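Local coordinates for MAU2 chromatid cohesion factor homolog (Saccharomyces cerevisiae, PDB 4XDN), which partners SCC2 in the complex that cohesin requires to associate with chromosomes, and so serves sister chromatid cohesion, at residues 91-94 and 95-99; 104-107 and 108-112; 113-116 and 117-121; 143-147 and 148-152. All coordinates share one frame; numbering follows the deposited sequence.

Interaction 1. Residues 91-94 and 95-99; sequences MVEL and LIQET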
loop_
_atom_site.group_PDB
_atom_site.type_symbol
_atom_site.label_atom_id
_atom_site.label_comp_id
_atom_site.label_asym_id
_atom_site.label_seq_id
_atom_site.Cartn_x
_atom_site.Cartn_y
_atom_site.Cartn_z
ATOM N N MET A 91 15.602 -26.950 10.136
ATOM C CA MET A 91 14.803 -26.975 11.353
ATOM C C MET A 91 14.327 -25.581 11.745
ATOM O O MET A 91 13.139 -25.368 11.982
ATOM C CB MET A 91 15.605 -27.581 12.502
ATOM C CG MET A 91 14.945 -27.411 13.860
ATOM S SD MET A 91 15.891 -28.116 15.212
ATOM C CE MET A 91 15.028 -27.354 16.578
ATOM N N VAL A 92 15.266 -24.644 11.832
ATOM C CA VAL A 92 14.965 -23.284 12.260
ATOM C C VAL A 92 14.018 -22.612 11.274
ATOM O O VAL A 92 13.194 -21.786 11.662
ATOM C CB VAL A 92 16.258 -22.447 12.409
ATOM C CG1 VAL A 92 15.952 -20.953 12.458
ATOM C CG2 VAL A 92 17.010 -22.869 13.656
ATOM N N GLU A 93 14.141 -22.969 10.001
ATOM C CA GLU A 93 13.242 -22.463 8.972
ATOM C C GLU A 93 11.794 -22.756 9.359
ATOM O O GLU A 93 10.901 -21.937 9.136
ATOM C CB GLU A 93 13.572 -23.094 7.617
ATOM C CG GLU A 93 12.829 -22.490 6.438
ATOM C CD GLU A 93 13.459 -21.205 5.937
ATOM O OE1 GLU A 93 13.014 -20.709 4.881
ATOM O OE2 GLU A 93 14.396 -20.690 6.588
ATOM N N LEU A 94 11.574 -23.923 9.955
ATOM C CA LEU A 94 10.235 -24.331 10.371
ATOM C C LEU A 94 9.812 -23.618 11.650
ATOM O O LEU A 94 8.651 -23.245 11.799
ATOM C CB LEU A 94 10.169 -25.847 10.575
ATOM C CG LEU A 94 10.515 -26.713 9.361
ATOM C CD1 LEU A 94 10.304 -28.186 9.687
ATOM C CD2 LEU A 94 9.702 -26.319 8.137
ATOM N N LEU A 95 10.750 -23.434 12.574
ATOM C CA LEU A 95 10.456 -22.708 13.803
ATOM C C LEU A 95 9.999 -21.290 13.477
ATOM O O LEU A 95 9.080 -20.758 14.097
ATOM C CB LEU A 95 11.684 -22.666 14.716
ATOM C CG LEU A 95 12.154 -23.995 15.309
ATOM C CD1 LEU A 95 13.447 -23.791 16.079
ATOM C CD2 LEU A 95 11.090 -24.603 16.212
ATOM N N ILE A 96 10.645 -20.697 12.482
ATOM C CA ILE A 96 10.375 -19.322 12.092
ATOM C C ILE A 96 9.037 -19.196 11.361
ATOM O O ILE A 96 8.298 -18.233 11.572
ATOM C CB ILE A 96 11.519 -18.782 11.203
ATOM C CG1 ILE A 96 12.797 -18.648 12.035
ATOM C CG2 ILE A 96 11.159 -17.432 10.597
ATOM C CD1 ILE A 96 14.040 -18.323 11.230
ATOM N N GLN A 97 8.725 -20.169 10.512
ATOM C CA GLN A 97 7.551 -20.081 9.647
ATOM C C GLN A 97 6.301 -20.745 10.227
ATOM O O GLN A 97 5.186 -20.419 9.821
ATOM C CB GLN A 97 7.860 -20.700 8.284
ATOM C CG GLN A 97 8.895 -19.933 7.475
ATOM C CD GLN A 97 9.070 -20.495 6.078
ATOM O OE1 GLN A 97 8.386 -21.441 5.686
ATOM N NE2 GLN A 97 9.991 -19.914 5.317
ATOM N N GLU A 98 6.483 -21.663 11.173
ATOM C CA GLU A 98 5.372 -22.478 11.670
ATOM C C GLU A 98 5.020 -22.205 13.133
ATOM O O GLU A 98 3.918 -22.535 13.570
ATOM C CB GLU A 98 5.698 -23.966 11.492
ATOM C CG GLU A 98 6.196 -24.334 10.096
ATOM C CD GLU A 98 5.179 -24.030 9.005
ATOM O OE1 GLU A 98 3.965 -24.016 9.300
ATOM O OE2 GLU A 98 5.598 -23.805 7.850
ATOM N N THR A 99 5.943 -21.595 13.875
ATOM C CA THR A 99 5.793 -21.430 15.323
ATOM C C THR A 99 6.026 -19.997 15.797
ATOM O O THR A 99 6.349 -19.112 15.004
ATOM C CB THR A 99 6.778 -22.344 16.090
ATOM O OG1 THR A 99 8.118 -21.867 15.915
ATOM C CG2 THR A 99 6.690 -23.781 15.597
#
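The last turns of helix 81-98, one rod in a TPR-like array of packed helices, carry this contact, in which Met91 to Leu94 meet Leu95 to Glu98 four residues further on. The backbone rungs are ordinary alpha-helical ones, from Leu95 N to Met91 O through to Glu98 N to Leu94 O, the last of them 2.8 Å long. Side chains then sort themselves by the helix face they occupy. On the buried face, Val92 CG1 presses on Ile96 CD1 at 3.5 Å, a tight fit for two methyls. Met91 stretches out, CG anti to the backbone N (chi1 169°), and brings its CE methyl to 3.9 Å from Leu95 CD1. Helices 53-76, 102-119 and 126-144 close over this apolar side.

The polar edge is held differently. Gln97 lays its CG over the Glu93 carbonyl, 3.3 Å from Glu93 O, while its NE2 comes to 3.2 Å from Glu93 OE1 at an angle too poor for a hydrogen bond. The carboxylate and amide planes stand 52° apart. Outside this helix, Glu93 OE1 forms a salt bridge with a basic side chain of another protein chain; Gln97 also packs on a basic side chain of that chain. Putting an alanine at Gln97 would probably uncover the Glu93 carbonyl and open a gap against that partner chain. Next to it, Glu98 folds back on its own helix, with CB 3.1 Å and CG 3.2 Å from Leu94 O, and its carboxylate oxygens bond to Tyr59 OH and Ser368 OG.

Interaction 2. Residues 104-107 and 108-112; sequences LAEL and YISSL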
loop_
_atom_site.group_PDB
_atom_site.type_symbol
_atom_site.label_atom_id
_atom_site.label_comp_id
_atom_site.label_asym_id
_atom_site.label_seq_id
_atom_site.Cartn_x
_atom_site.Cartn_y
_atom_site.Cartn_z
ATOM N N LEU A 104 13.902 -19.720 20.805
ATOM C CA LEU A 104 14.471 -21.046 20.594
ATOM C C LEU A 104 15.257 -21.088 19.292
ATOM O O LEU A 104 16.375 -21.603 19.241
ATOM C CB LEU A 104 13.367 -22.104 20.577
ATOM C CG LEU A 104 13.792 -23.545 20.289
ATOM C CD1 LEU A 104 14.721 -24.063 21.374
ATOM C CD2 LEU A 104 12.564 -24.432 20.159
ATOM N N ALA A 105 14.656 -20.549 18.237
ATOM C CA ALA A 105 15.310 -20.478 16.939
ATOM C C ALA A 105 16.617 -19.704 17.052
ATOM O O ALA A 105 17.643 -20.117 16.516
ATOM C CB ALA A 105 14.394 -19.827 15.923
ATOM N N GLU A 106 16.566 -18.586 17.769
ATOM C CA GLU A 106 17.722 -17.715 17.920
ATOM C C GLU A 106 18.859 -18.417 18.659
ATOM O O GLU A 106 20.030 -18.206 18.346
ATOM C CB GLU A 106 17.323 -16.436 18.659
ATOM C CG GLU A 106 18.417 -15.383 18.709
ATOM C CD GLU A 106 17.925 -14.056 19.256
ATOM O OE1 GLU A 106 16.820 -14.020 19.833
ATOM O OE2 GLU A 106 18.645 -13.047 19.103
ATOM N N LEU A 107 18.515 -19.251 19.636
ATOM C CA LEU A 107 19.519 -19.993 20.390
ATOM C C LEU A 107 20.233 -21.006 19.506
ATOM O O LEU A 107 21.443 -21.197 19.622
ATOM C CB LEU A 107 18.884 -20.708 21.586
ATOM C CG LEU A 107 18.557 -19.861 22.820
ATOM C CD1 LEU A 107 17.867 -20.715 23.872
ATOM C CD2 LEU A 107 19.807 -19.214 23.405
ATOM N N TYR A 108 19.482 -21.654 18.622
ATOM C CA TYR A 108 20.059 -22.635 17.716
ATOM C C TYR A 108 21.030 -21.981 16.739
ATOM O O TYR A 108 22.127 -22.491 16.510
ATOM C CB TYR A 108 18.961 -23.371 16.947
ATOM C CG TYR A 108 18.299 -24.478 17.738
ATOM C CD1 TYR A 108 19.028 -25.578 18.173
ATOM C CD2 TYR A 108 16.945 -24.429 18.039
ATOM C CE1 TYR A 108 18.430 -26.592 18.892
ATOM C CE2 TYR A 108 16.339 -25.438 18.758
ATOM C CZ TYR A 108 17.086 -26.517 19.181
ATOM O OH TYR A 108 16.482 -27.522 19.893
ATOM N N ILE A 109 20.627 -20.851 16.168
ATOM C CA ILE A 109 21.462 -20.151 15.199
ATOM C C ILE A 109 22.693 -19.554 15.877
ATOM O O ILE A 109 23.796 -19.626 15.339
ATOM C CB ILE A 109 20.680 -19.037 14.476
ATOM C CG1 ILE A 109 19.457 -19.621 13.763
ATOM C CG2 ILE A 109 21.571 -18.307 13.472
ATOM C CD1 ILE A 109 19.781 -20.676 12.712
ATOM N N SER A 110 22.499 -18.968 17.054
ATOM C CA SER A 110 23.609 -18.402 17.813
ATOM C C SER A 110 24.626 -19.483 18.160
ATOM O O SER A 110 25.833 -19.272 18.038
ATOM C CB SER A 110 23.106 -17.731 19.090
ATOM O OG SER A 110 22.301 -16.609 18.783
ATOM N N SER A 111 24.128 -20.638 18.589
ATOM C CA SER A 111 24.984 -21.778 18.893
ATOM C C SER A 111 25.730 -22.230 17.648
ATOM O O SER A 111 26.936 -22.469 17.692
ATOM C CB SER A 111 24.163 -22.938 19.457
ATOM O OG SER A 111 23.663 -22.630 20.745
ATOM N N LEU A 112 25.008 -22.345 16.539
ATOM C CA LEU A 112 25.608 -22.760 15.278
ATOM C C LEU A 112 26.706 -21.791 14.857
ATOM O O LEU A 112 27.792 -22.209 14.458
ATOM C CB LEU A 112 24.544 -22.855 14.184
ATOM C CG LEU A 112 25.029 -23.320 12.809
ATOM C CD1 LEU A 112 25.567 -24.744 12.873
ATOM C CD2 LEU A 112 23.904 -23.221 11.795
#
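Glu106 O is gripped twice by one residue in the first half of helix 102-119, part of a TPR-like helical array: Ser110 N reaches it at 2.9 Å and Ser110 OG at 2.8 Å, from opposite faces of the carbonyl plane. The serine-to-carbonyl pattern repeats one residue later, where Ser111 N and Ser111 OG both bond to Leu107 O. Each hydroxyl sits beside its own backbone N (chi1 -65° in Ser110), turned back to the carbonyl four residues earlier, and spends its proton on the helix's own backbone. Glu106 sends its carboxylate away from this turn to a salt bridge with Arg144.

Leu104 runs alongside the Tyr108 ring, in the same direction. Leu104 CD1 comes to 3.4 Å from Tyr108 CE2, while the ring's CD2 passes 3.1 Å from Leu104 O, the acceptor of the Tyr108 backbone N-H. Beyond them, Met91 of helix 81-98 packs on the ring, and Tyr108 OH makes a weak hydrogen bond to Gln71. A serine in place of Tyr108 would probably leave Leu104 and Met91 facing a gap and cost Gln71 that partner. At the ring's edge, near its plane, sits Ala105 CA.

Interaction 3. Residues 113-116 and 117-121; sequences KERL and QTHQS. With SO4 (sulfate ion), chain D.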
loop_
_atom_site.group_PDB
_atom_site.type_symbol
_atom_site.label_atom_id
_atom_site.label_comp_id
_atom_site.label_asym_id
_atom_site.label_seq_id
_atom_site.Cartn_x
_atom_site.Cartn_y
_atom_site.Cartn_z
ATOM N N LYS A 113 26.412 -20.499 14.955
ATOM C CA LYS A 113 27.357 -19.456 14.581
ATOM C C LYS A 113 28.682 -19.606 15.324
ATOM O O LYS A 113 29.749 -19.591 14.710
ATOM C CB LYS A 113 26.754 -18.076 14.858
ATOM C CG LYS A 113 27.707 -16.911 14.621
ATOM C CD LYS A 113 27.071 -15.584 14.998
ATOM C CE LYS A 113 28.114 -14.480 15.104
ATOM N NZ LYS A 113 27.504 -13.168 15.448
ATOM N N GLU A 114 28.608 -19.754 16.643
ATOM C CA GLU A 114 29.806 -19.876 17.464
ATOM C C GLU A 114 30.602 -21.134 17.119
ATOM O O GLU A 114 31.832 -21.126 17.164
ATOM C CB GLU A 114 29.438 -19.881 18.949
ATOM C CG GLU A 114 30.619 -20.159 19.873
ATOM C CD GLU A 114 30.293 -19.930 21.336
ATOM O OE1 GLU A 114 29.120 -19.631 21.649
ATOM O OE2 GLU A 114 31.210 -20.049 22.174
ATOM N N ARG A 115 29.905 -22.211 16.770
ATOM C CA ARG A 115 30.581 -23.448 16.404
ATOM C C ARG A 115 31.294 -23.284 15.066
ATOM O O ARG A 115 32.425 -23.734 14.901
ATOM C CB ARG A 115 29.598 -24.618 16.332
ATOM C CG ARG A 115 30.288 -25.972 16.356
ATOM C CD ARG A 115 29.420 -27.088 15.804
ATOM N NE ARG A 115 30.171 -28.340 15.712
ATOM C CZ ARG A 115 29.762 -29.421 15.055
ATOM N NH1 ARG A 115 28.598 -29.420 14.418
ATOM N NH2 ARG A 115 30.522 -30.506 15.031
ATOM N N LEU A 116 30.626 -22.638 14.115
ATOM C CA LEU A 116 31.213 -22.395 12.801
ATOM C C LEU A 116 32.481 -21.553 12.907
ATOM O O LEU A 116 33.468 -21.810 12.218
ATOM C CB LEU A 116 30.209 -21.700 11.881
ATOM C CG LEU A 116 28.987 -22.518 11.458
ATOM C CD1 LEU A 116 27.999 -21.641 10.703
ATOM C CD2 LEU A 116 29.398 -23.705 10.610
ATOM N N GLN A 117 32.447 -20.548 13.775
ATOM C CA GLN A 117 33.588 -19.660 13.958
ATOM C C GLN A 117 34.803 -20.425 14.483
ATOM O O GLN A 117 35.942 -20.058 14.207
ATOM C CB GLN A 117 33.220 -18.515 14.907
ATOM C CG GLN A 117 32.255 -17.504 14.291
ATOM C CD GLN A 117 31.767 -16.460 15.283
ATOM O OE1 GLN A 117 31.358 -16.785 16.399
ATOM N NE2 GLN A 117 31.804 -15.197 14.875
ATOM N N THR A 118 34.555 -21.500 15.223
ATOM C CA THR A 118 35.633 -22.321 15.769
ATOM C C THR A 118 36.384 -23.078 14.670
ATOM O O THR A 118 37.569 -23.382 14.818
ATOM C CB THR A 118 35.089 -23.333 16.802
ATOM O OG1 THR A 118 34.372 -22.632 17.825
ATOM C CG2 THR A 118 36.222 -24.132 17.443
ATOM N N HIS A 119 35.694 -23.377 13.571
ATOM C CA HIS A 119 36.277 -24.152 12.475
ATOM C C HIS A 119 36.566 -23.303 11.239
ATOM O O HIS A 119 37.134 -23.795 10.265
ATOM C CB HIS A 119 35.342 -25.300 12.088
ATOM C CG HIS A 119 35.107 -26.286 13.189
ATOM N ND1 HIS A 119 34.259 -26.035 14.245
ATOM C CD2 HIS A 119 35.613 -27.525 13.398
ATOM C CE1 HIS A 119 34.252 -27.078 15.057
ATOM N NE2 HIS A 119 35.065 -27.995 14.566
ATOM N N GLN A 120 36.177 -22.033 11.287
ATOM C CA GLN A 120 36.235 -21.158 10.118
ATOM C C GLN A 120 37.640 -21.051 9.520
ATOM O O GLN A 120 37.794 -20.835 8.316
ATOM C CB GLN A 120 35.726 -19.763 10.490
ATOM C CG GLN A 120 35.517 -18.836 9.302
ATOM C CD GLN A 120 34.928 -17.497 9.705
ATOM O OE1 GLN A 120 34.519 -17.306 10.850
ATOM N NE2 GLN A 120 34.884 -16.562 8.764
ATOM N N SER A 121 38.659 -21.211 10.357
ATOM C CA SER A 121 40.041 -21.044 9.915
ATOM C C SER A 121 40.459 -22.121 8.917
ATOM O O SER A 121 41.103 -21.823 7.912
ATOM C CB SER A 121 40.991 -21.059 11.115
ATOM O OG SER A 121 41.092 -22.360 11.670
HETATM S S SO4 D . 33.244 -29.210 17.723
HETATM O O1 SO4 D . 32.189 -28.243 17.436
HETATM O O2 SO4 D . 33.375 -30.135 16.601
HETATM O O3 SO4 D . 34.507 -28.507 17.925
HETATM O O4 SO4 D . 32.905 -29.954 18.933
#
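A surface contact at the C-terminal end of helix 102-119 brings Lys113 to Leu116 against Gln117 to Gln120, at a point where a bound sulfate ion, probably from the crystallisation liquor, is also held. Arg115 O takes the imidazole. His119 ND1 donates to it over 3.0 Å, nearly straight at 168°, with the carbonyl oxygen only 3° out of the imidazole plane; that bond fixes the ring's rotation and presents CE1 and NE2 to the anion. His119 CE1 stands 3.2 Å from sulfate O3, which lies at the ring edge.

Arg115 meets the same ion with the edge of its guanidinium: NE donates to sulfate O1 at 2.7 Å and NH2 to sulfate O2 at 3.3 Å, a two-pronged grip on separate oxygens. The chain runs extended from CG to NE to reach it. Asp84 forms a salt bridge with NH1, and Leu79 O accepts from NH2, so the guanidinium is also anchored to the protein.

Thr118 OG1 bonds back to Glu114 O at 3.0 Å, while the backbone N-H of Thr118 is shared weakly between Glu114 O and Arg115 O. The amide of Gln117 lies against the aliphatic chain of Lys113, Gln117 NE2 3.8 Å from Lys113 CE, while Lys113 NZ pairs with Glu133. The shift from i to i-4 bonds towards i to i-3 bonds, as in His119 N to Leu116 O, is what the last turn of a helix commonly shows; here that end also holds an anion.

Interaction 4. Residues 143-147 and 148-152; sequences MRDSK and FHYKI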
loop_
_atom_site.group_PDB
_atom_site.type_symbol
_atom_site.label_atom_id
_atom_site.label_comp_id
_atom_site.label_asym_id
_atom_site.label_seq_id
_atom_site.Cartn_x
_atom_site.Cartn_y
_atom_site.Cartn_z
ATOM N N MET A 143 9.862 -11.655 11.550
ATOM C CA MET A 143 8.793 -12.535 12.014
ATOM C C MET A 143 8.340 -12.137 13.412
ATOM O O MET A 143 7.144 -12.146 13.709
ATOM C CB MET A 143 9.246 -13.996 12.011
ATOM C CG MET A 143 9.003 -14.741 10.703
ATOM S SD MET A 143 7.299 -14.746 10.112
ATOM C CE MET A 143 6.387 -14.876 11.643
ATOM N N ARG A 144 9.299 -11.799 14.268
ATOM C CA ARG A 144 8.997 -11.270 15.594
ATOM C C ARG A 144 8.088 -10.053 15.488
ATOM O O ARG A 144 7.074 -9.957 16.178
ATOM C CB ARG A 144 10.282 -10.880 16.329
ATOM C CG ARG A 144 11.036 -12.031 16.971
ATOM C CD ARG A 144 12.272 -11.506 17.686
ATOM N NE ARG A 144 12.630 -12.307 18.858
ATOM C CZ ARG A 144 13.624 -13.191 18.907
ATOM N NH1 ARG A 144 14.395 -13.415 17.849
ATOM N NH2 ARG A 144 13.854 -13.857 20.030
ATOM N N ASP A 145 8.470 -9.132 14.608
ATOM C CA ASP A 145 7.766 -7.868 14.433
ATOM C C ASP A 145 7.643 -7.125 15.763
ATOM O O ASP A 145 6.575 -6.624 16.115
ATOM C CB ASP A 145 6.386 -8.106 13.816
ATOM C CG ASP A 145 5.840 -6.879 13.114
ATOM O OD1 ASP A 145 6.637 -6.127 12.511
ATOM O OD2 ASP A 145 4.611 -6.669 13.160
ATOM N N SER A 146 8.756 -7.064 16.490
ATOM C CA SER A 146 8.822 -6.401 17.788
ATOM C C SER A 146 9.804 -5.235 17.735
ATOM O O SER A 146 10.928 -5.389 17.262
ATOM C CB SER A 146 9.240 -7.396 18.874
ATOM O OG SER A 146 9.508 -6.738 20.101
ATOM N N LYS A 147 9.377 -4.074 18.222
ATOM C CA LYS A 147 10.214 -2.878 18.181
ATOM C C LYS A 147 11.505 -3.083 18.965
ATOM O O LYS A 147 12.582 -2.688 18.518
ATOM C CB LYS A 147 9.458 -1.667 18.734
ATOM C CG LYS A 147 10.318 -0.414 18.837
ATOM C CD LYS A 147 9.487 0.850 19.001
ATOM C CE LYS A 147 8.698 0.848 20.300
ATOM N NZ LYS A 147 8.650 2.204 20.918
ATOM N N PHE A 148 11.384 -3.707 20.132
ATOM C CA PHE A 148 12.532 -3.982 20.990
ATOM C C PHE A 148 13.604 -4.787 20.261
ATOM O O PHE A 148 14.787 -4.454 20.319
ATOM C CB PHE A 148 12.077 -4.733 22.244
ATOM C CG PHE A 148 13.200 -5.121 23.161
ATOM C CD1 PHE A 148 13.747 -4.200 24.039
ATOM C CD2 PHE A 148 13.701 -6.412 23.154
ATOM C CE1 PHE A 148 14.777 -4.558 24.889
ATOM C CE2 PHE A 148 14.731 -6.777 24.001
ATOM C CZ PHE A 148 15.270 -5.849 24.868
ATOM N N HIS A 149 13.184 -5.842 19.571
ATOM C CA HIS A 149 14.114 -6.716 18.868
ATOM C C HIS A 149 14.593 -6.102 17.555
ATOM O O HIS A 149 15.672 -6.434 17.068
ATOM C CB HIS A 149 13.465 -8.078 18.612
ATOM C CG HIS A 149 13.240 -8.878 19.858
ATOM N ND1 HIS A 149 12.049 -8.858 20.552
ATOM C CD2 HIS A 149 14.060 -9.709 20.543
ATOM C CE1 HIS A 149 12.143 -9.648 21.606
ATOM N NE2 HIS A 149 13.353 -10.176 21.624
ATOM N N TYR A 150 13.793 -5.207 16.986
ATOM C CA TYR A 150 14.204 -4.482 15.788
ATOM C C TYR A 150 15.392 -3.575 16.092
ATOM O O TYR A 150 16.295 -3.428 15.268
ATOM C CB TYR A 150 13.048 -3.648 15.230
ATOM C CG TYR A 150 12.086 -4.396 14.328
ATOM C CD1 TYR A 150 12.544 -5.284 13.362
ATOM C CD2 TYR A 150 10.716 -4.199 14.436
ATOM C CE1 TYR A 150 11.663 -5.960 12.536
ATOM C CE2 TYR A 150 9.830 -4.866 13.616
ATOM C CZ TYR A 150 10.306 -5.746 12.668
ATOM O OH TYR A 150 9.420 -6.409 11.851
ATOM N N LYS A 151 15.387 -2.968 17.275
ATOM C CA LYS A 151 16.468 -2.071 17.679
ATOM C C LYS A 151 17.762 -2.845 17.915
ATOM O O LYS A 151 18.844 -2.390 17.544
ATOM C CB LYS A 151 16.077 -1.296 18.940
ATOM C CG LYS A 151 14.970 -0.280 18.710
ATOM C CD LYS A 151 14.571 0.425 19.995
ATOM C CE LYS A 151 13.473 1.448 19.746
ATOM N NZ LYS A 151 13.038 2.128 21.000
ATOM N N ILE A 152 17.644 -4.015 18.532
ATOM C CA ILE A 152 18.793 -4.886 18.745
ATOM C C ILE A 152 19.359 -5.323 17.400
ATOM O O ILE A 152 20.571 -5.292 17.186
ATOM C CB ILE A 152 18.413 -6.124 19.588
ATOM C CG1 ILE A 152 18.021 -5.691 21.004
ATOM C CG2 ILE A 152 19.569 -7.125 19.646
ATOM C CD1 ILE A 152 17.420 -6.797 21.851
HETATM O O HOH W 1 8.330 -4.339 21.273
#
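Stacking comes first: Arg144 stacks its guanidinium on the His149 imidazole, 4.3 Å between centres and planes 22° from parallel. Arg144 NE stands over the middle of the ring, and its CD makes a CH-pi contact with the same face, 3.8 Å from the centroid. Phe148 CD2 covers the other face, leaving His149 sandwiched.

Hydrogen bonds shape the turn between helices 126-144 and 147-165. Asp145, leaving the first helix with positive phi (55°), offers OD1 through its anti lone pair to Tyr150 OH at 2.9 Å, its carboxylate turned 81° from the ring. Ser146 occupies the N-cap position of the second helix: its OG bonds weakly to His149 ND1 at 3.3 Å, at the ring edge, and holds a water that reaches Phe148 N by another weak bond. Ser146 O accepts from Tyr150 N.

Like charges make up the third kind. Lys147 and Lys151 run alongside each other, NZ atoms 4.4 Å apart, against Leu190.

Arg144 NH2 also pairs with Asp103, which would probably offset its charge. The chemistry implies that two neighbouring links, a cation stacked on an imidazole and a tyrosine-carboxylate bond, tie the turn to the first turn of the next helix.

The four contacts follow one another along the chain, from helix 81-98 through helix 102-119 to the turn joining helices 126-144 and 147-165, all on the same side of the chain's centre. Interactions 2 and 3 share helix 102-119, their centres about 14 Å apart. Interaction 1 packs on interaction 2 across neighbouring helices, Val92 CG2 lying 3.7 Å from Ile109 CD1, and touches interaction 4 through Ile96 and Met143. The Glu106-Arg144 salt bridge ties interaction 2 to interaction 4, whereas interaction 3 continues helix 102-119 without touching interactions 1 or 4. Successive helices are thus joined by side-chain contacts, and interaction 1, with single residues of interactions 2 and 4, touches the chain of another protein, probably SCC2.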